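Local coordinates for protein Pbp related beta-lactamase (Pyrococcus abyssi, PDB 2QMI) that cleaves peptides as an octameric, self-compartmentalizing peptidase related to penicillin-binding proteins and beta-lactamases, probably by a serine mechanism, at residues 303-315 with 325-339. Residues are numbered along the deposited sequence; the frame is centred on the assembly and turned at random.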
loop_
_atom_site.group_PDB
_atom_site.type_symbol
_atom_site.label_atom_id
_atom_site.label_comp_id
_atom_site.label_asym_id
_atom_site.label_seq_id
_atom_site.Cartn_x
_atom_site.Cartn_y
_atom_site.Cartn_z
ATOM N N SER A 303 23.576 4.570 37.463
ATOM C CA SER A 303 23.456 4.771 36.033
ATOM C C SER A 303 22.571 5.979 35.811
ATOM O O SER A 303 21.943 6.483 36.751
ATOM C CB SER A 303 22.812 3.552 35.374
ATOM O OG SER A 303 21.569 3.267 35.991
ATOM N N GLY A 304 22.528 6.438 34.565
ATOM C CA GLY A 304 21.706 7.581 34.219
ATOM C C GLY A 304 21.244 7.536 32.778
ATOM O O GLY A 304 21.962 7.071 31.897
ATOM N N SER A 305 20.034 8.015 32.530
ATOM C CA SER A 305 19.513 8.029 31.176
ATOM C C SER A 305 18.490 9.129 30.940
ATOM O O SER A 305 17.584 9.331 31.747
ATOM C CB SER A 305 18.874 6.685 30.839
ATOM O OG SER A 305 18.237 6.763 29.577
ATOM N N VAL A 306 18.647 9.849 29.836
ATOM C CA VAL A 306 17.699 10.892 29.480
ATOM C C VAL A 306 17.199 10.610 28.063
ATOM O O VAL A 306 16.713 11.500 27.363
ATOM C CB VAL A 306 18.333 12.300 29.561
ATOM C CG1 VAL A 306 18.243 12.813 30.981
ATOM C CG2 VAL A 306 19.785 12.248 29.134
ATOM N N GLY A 307 17.323 9.349 27.658
ATOM C CA GLY A 307 16.880 8.950 26.338
ATOM C C GLY A 307 17.965 9.006 25.282
ATOM O O GLY A 307 18.417 7.967 24.805
ATOM N N MET A 308 18.390 10.212 24.912
ATOM C CA MET A 308 19.422 10.360 23.893
ATOM C C MET A 308 20.850 10.362 24.454
ATOM O O MET A 308 21.807 10.398 23.691
ATOM C CB MET A 308 19.188 11.634 23.064
ATOM C CG MET A 308 19.566 12.934 23.748
ATOM S SD MET A 308 18.399 13.465 24.997
ATOM C CE MET A 308 18.994 12.727 26.331
ATOM N N TYR A 309 20.986 10.353 25.781
ATOM C CA TYR A 309 22.301 10.309 26.437
ATOM C C TYR A 309 22.153 9.341 27.604
ATOM O O TYR A 309 21.103 9.299 28.233
ATOM C CB TYR A 309 22.712 11.668 27.035
ATOM C CG TYR A 309 22.936 12.823 26.083
ATOM C CD1 TYR A 309 24.049 12.869 25.234
ATOM C CD2 TYR A 309 22.051 13.897 26.062
ATOM C CE1 TYR A 309 24.263 13.969 24.389
ATOM C CE2 TYR A 309 22.256 14.993 25.227
ATOM C CZ TYR A 309 23.353 15.028 24.397
ATOM O OH TYR A 309 23.515 16.123 23.574
ATOM N N THR A 310 23.195 8.564 27.891
ATOM C CA THR A 310 23.176 7.637 29.024
ATOM C C THR A 310 24.566 7.623 29.653
ATOM O O THR A 310 25.537 8.034 29.026
ATOM C CB THR A 310 22.794 6.180 28.622
ATOM O OG1 THR A 310 23.794 5.631 27.758
ATOM C CG2 THR A 310 21.442 6.153 27.925
ATOM N N GLY A 311 24.656 7.162 30.895
ATOM C CA GLY A 311 25.945 7.127 31.554
ATOM C C GLY A 311 25.977 6.262 32.796
ATOM O O GLY A 311 24.953 5.720 33.217
ATOM N N TYR A 312 27.165 6.130 33.376
ATOM C CA TYR A 312 27.353 5.344 34.585
ATOM C C TYR A 312 28.675 5.704 35.256
ATOM O O TYR A 312 29.666 5.989 34.586
ATOM C CB TYR A 312 27.366 3.850 34.261
ATOM C CG TYR A 312 27.431 2.966 35.482
ATOM C CD1 TYR A 312 26.281 2.682 36.221
ATOM C CD2 TYR A 312 28.644 2.424 35.914
ATOM C CE1 TYR A 312 26.333 1.880 37.355
ATOM C CE2 TYR A 312 28.709 1.623 37.049
ATOM C CZ TYR A 312 27.551 1.352 37.764
ATOM O OH TYR A 312 27.600 0.549 38.882
ATOM N N ILE A 313 28.674 5.711 36.583
ATOM C CA ILE A 313 29.880 5.975 37.346
ATOM C C ILE A 313 29.860 4.924 38.439
ATOM O O ILE A 313 28.792 4.529 38.904
ATOM C CB ILE A 313 29.916 7.400 38.005
ATOM C CG1 ILE A 313 28.829 7.521 39.074
ATOM C CG2 ILE A 313 29.783 8.485 36.936
ATOM C CD1 ILE A 313 28.958 8.769 39.926
ATOM N N GLY A 314 31.038 4.454 38.823
ATOM C CA GLY A 314 31.128 3.447 39.861
ATOM C C GLY A 314 32.534 3.419 40.428
ATOM O O GLY A 314 33.493 3.797 39.757
ATOM N N TYR A 315 32.657 2.978 41.670
ATOM C CA TYR A 315 33.955 2.903 42.319
ATOM C C TYR A 315 33.951 1.854 43.424
ATOM O O TYR A 315 32.906 1.490 43.959
ATOM C CB TYR A 315 34.339 4.276 42.898
ATOM C CG TYR A 315 33.400 4.800 43.975
ATOM C CD1 TYR A 315 32.126 5.291 43.655
ATOM C CD2 TYR A 315 33.775 4.780 45.317
ATOM C CE1 TYR A 315 31.251 5.746 44.650
ATOM C CE2 TYR A 315 32.913 5.228 46.315
ATOM C CZ TYR A 315 31.652 5.709 45.977
ATOM O OH TYR A 315 30.805 6.130 46.984
ATOM N N VAL A 325 31.725 6.245 32.530
ATOM C CA VAL A 325 31.423 5.995 31.123
ATOM C C VAL A 325 30.217 6.832 30.669
ATOM O O VAL A 325 29.149 6.799 31.292
ATOM C CB VAL A 325 31.093 4.505 30.873
ATOM C CG1 VAL A 325 30.782 4.269 29.392
ATOM C CG2 VAL A 325 32.252 3.633 31.318
ATOM N N LEU A 326 30.395 7.588 29.589
ATOM C CA LEU A 326 29.316 8.407 29.049
ATOM C C LEU A 326 29.022 7.952 27.622
ATOM O O LEU A 326 29.930 7.561 26.893
ATOM C CB LEU A 326 29.696 9.892 29.085
ATOM C CG LEU A 326 29.784 10.475 30.499
ATOM C CD1 LEU A 326 30.091 11.962 30.442
ATOM C CD2 LEU A 326 28.466 10.229 31.221
ATOM N N GLU A 327 27.756 8.008 27.227
ATOM C CA GLU A 327 27.361 7.558 25.902
ATOM C C GLU A 327 26.356 8.453 25.173
ATOM O O GLU A 327 25.417 8.981 25.766
ATOM C CB GLU A 327 26.801 6.135 25.999
ATOM C CG GLU A 327 26.585 5.453 24.659
ATOM C CD GLU A 327 26.039 4.046 24.816
ATOM O OE1 GLU A 327 26.590 3.291 25.655
ATOM O OE2 GLU A 327 25.069 3.699 24.097
ATOM N N ASN A 328 26.579 8.566 23.866
ATOM C CA ASN A 328 25.804 9.361 22.917
ATOM C C ASN A 328 24.439 8.791 22.524
ATOM O O ASN A 328 23.865 9.210 21.523
ATOM C CB ASN A 328 26.633 9.532 21.641
ATOM C CG ASN A 328 26.735 10.959 21.219
ATOM O OD1 ASN A 328 26.347 11.849 21.970
ATOM N ND2 ASN A 328 27.269 11.205 20.026
ATOM N N SER A 329 23.938 7.832 23.296
ATOM C CA SER A 329 22.649 7.196 23.020
ATOM C C SER A 329 22.417 6.117 24.072
ATOM O O SER A 329 23.061 6.131 25.123
ATOM C CB SER A 329 22.646 6.567 21.616
ATOM O OG SER A 329 23.681 5.602 21.482
ATOM N N SER A 330 21.494 5.197 23.806
ATOM C CA SER A 330 21.235 4.115 24.753
ATOM C C SER A 330 21.380 2.774 24.038
ATOM O O SER A 330 20.693 1.806 24.366
ATOM C CB SER A 330 19.830 4.234 25.350
ATOM O OG SER A 330 18.846 3.925 24.381
ATOM N N GLY A 331 22.282 2.735 23.059
ATOM C CA GLY A 331 22.514 1.523 22.293
ATOM C C GLY A 331 23.091 0.371 23.102
ATOM O O GLY A 331 22.743 -0.789 22.874
ATOM N N TYR A 332 23.995 0.688 24.026
ATOM C CA TYR A 332 24.604 -0.326 24.879
ATOM C C TYR A 332 24.783 0.245 26.291
ATOM O O TYR A 332 25.336 1.330 26.463
ATOM C CB TYR A 332 25.954 -0.759 24.313
ATOM C CG TYR A 332 26.484 -2.006 24.966
ATOM C CD1 TYR A 332 25.840 -3.234 24.796
ATOM C CD2 TYR A 332 27.602 -1.957 25.789
ATOM C CE1 TYR A 332 26.300 -4.383 25.441
ATOM C CE2 TYR A 332 28.070 -3.095 26.438
ATOM C CZ TYR A 332 27.418 -4.303 26.266
ATOM O OH TYR A 332 27.874 -5.422 26.937
ATOM N N PRO A 333 24.329 -0.492 27.319
ATOM C CA PRO A 333 24.430 -0.053 28.718
ATOM C C PRO A 333 25.827 0.355 29.179
ATOM O O PRO A 333 26.738 -0.468 29.237
ATOM C CB PRO A 333 23.905 -1.258 29.500
ATOM C CG PRO A 333 23.009 -1.960 28.512
ATOM C CD PRO A 333 23.799 -1.862 27.242
ATOM N N PRO A 334 26.010 1.639 29.518
ATOM C CA PRO A 334 27.315 2.127 29.979
ATOM C C PRO A 334 27.804 1.337 31.197
ATOM O O PRO A 334 29.005 1.112 31.360
ATOM C CB PRO A 334 27.035 3.590 30.319
ATOM C CG PRO A 334 25.943 3.953 29.356
ATOM C CD PRO A 334 25.040 2.744 29.425
ATOM N N SER A 335 26.869 0.923 32.050
ATOM C CA SER A 335 27.221 0.167 33.246
ATOM C C SER A 335 27.978 -1.108 32.878
ATOM O O SER A 335 28.945 -1.474 33.543
ATOM C CB SER A 335 25.966 -0.186 34.045
ATOM O OG SER A 335 25.172 -1.128 33.350
ATOM N N TYR A 336 27.538 -1.773 31.812
ATOM C CA TYR A 336 28.179 -2.999 31.340
ATOM C C TYR A 336 29.630 -2.723 30.960
ATOM O O TYR A 336 30.533 -3.496 31.297
ATOM C CB TYR A 336 27.408 -3.566 30.143
ATOM C CG TYR A 336 26.054 -4.146 30.505
ATOM C CD1 TYR A 336 25.549 -4.031 31.796
ATOM C CD2 TYR A 336 25.280 -4.809 29.552
ATOM C CE1 TYR A 336 24.313 -4.560 32.134
ATOM C CE2 TYR A 336 24.035 -5.346 29.879
ATOM C CZ TYR A 336 23.563 -5.216 31.171
ATOM O OH TYR A 336 22.351 -5.754 31.516
ATOM N N ILE A 337 29.851 -1.615 30.260
ATOM C CA ILE A 337 31.198 -1.223 29.868
ATOM C C ILE A 337 32.018 -0.911 31.128
ATOM O O ILE A 337 33.152 -1.367 31.280
ATOM C CB ILE A 337 31.159 0.017 28.952
ATOM C CG1 ILE A 337 30.438 -0.342 27.646
ATOM C CG2 ILE A 337 32.573 0.522 28.688
ATOM C CD1 ILE A 337 30.376 0.777 26.634
ATOM N N ALA A 338 31.428 -0.142 32.037
ATOM C CA ALA A 338 32.107 0.219 33.275
ATOM C C ALA A 338 32.543 -1.025 34.048
ATOM O O ALA A 338 33.688 -1.123 34.492
ATOM C CB ALA A 338 31.191 1.077 34.140
ATOM N N MET A 339 31.629 -1.979 34.199
ATOM C CA MET A 339 31.926 -3.198 34.937
ATOM C C MET A 339 32.983 -4.076 34.257
ATOM O O MET A 339 33.752 -4.762 34.931
ATOM C CB MET A 339 30.629 -3.967 35.185
ATOM C CG MET A 339 29.597 -3.118 35.919
ATOM S SD MET A 339 28.005 -3.912 36.216
ATOM C CE MET A 339 27.490 -3.142 37.747
HETATM O O HOH W 1 18.805 6.340 22.101
#
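Val325 and Tyr312 form a hydrogen-bonded antiparallel pair, Val325 N donating to Tyr312 O at 2.9 Å and Val325 O accepting from Tyr312 N. Leu326 faces Gly311 in the next, non-hydrogen-bonded pair, where its CD2 comes to 4.0 Å from Gly311 CA on the face turned to helix 241-252. Glu327 pairs with Thr310 through both backbone bonds; its side chain, on the face shared by Thr310 and Tyr312, reaches out extended, and the syn lone pair of OE2 takes the N-H of Tyr332 as the loop comes round. Past the strand end, Asn328 lies alongside the Tyr309 ring, amide and ring planes 37° apart, while its ND2 is held by Arg41 O and the phenol by Ala211 O. Ser329 O receives the Thr310 hydroxyl, OG1 to O 2.8 Å, nearly on the carbonyl axis; the Thr310 chi1 sets OG1 between backbone N and carbonyl carbon and turns CG2 to Ser330 CB, 3.6 Å away. A water joins Ser330 OG, weakly, to Gly307 O. Helix 334-339 returns over the hairpin, its axis 34° from that of strand 310-315. Pro334 lays CB over the Gly311 backbone and brings CG to Thr310 OG1. One face of the Tyr312 ring receives Ser335 CB in a CH-pi contact, 3.8 Å from the centroid; CG anti to the backbone N, chi1 -175°, carries the ring obliquely across the first helical turn, over Ser335. Ala338 CB meets Tyr312 CD2 at 3.4 Å, and Met339 CE packs by the phenol oxygen, whose weak hydrogen bond is with Tyr291 OH. Strand, turn and helix 334-339 thus pack as in the beta-lactamase and penicillin-binding-protein fold: backbone bonds set the hairpin register, the Thr310 hydroxyl and Glu327 carboxylate grip the turn backbone, and largely apolar contacts seat the helix.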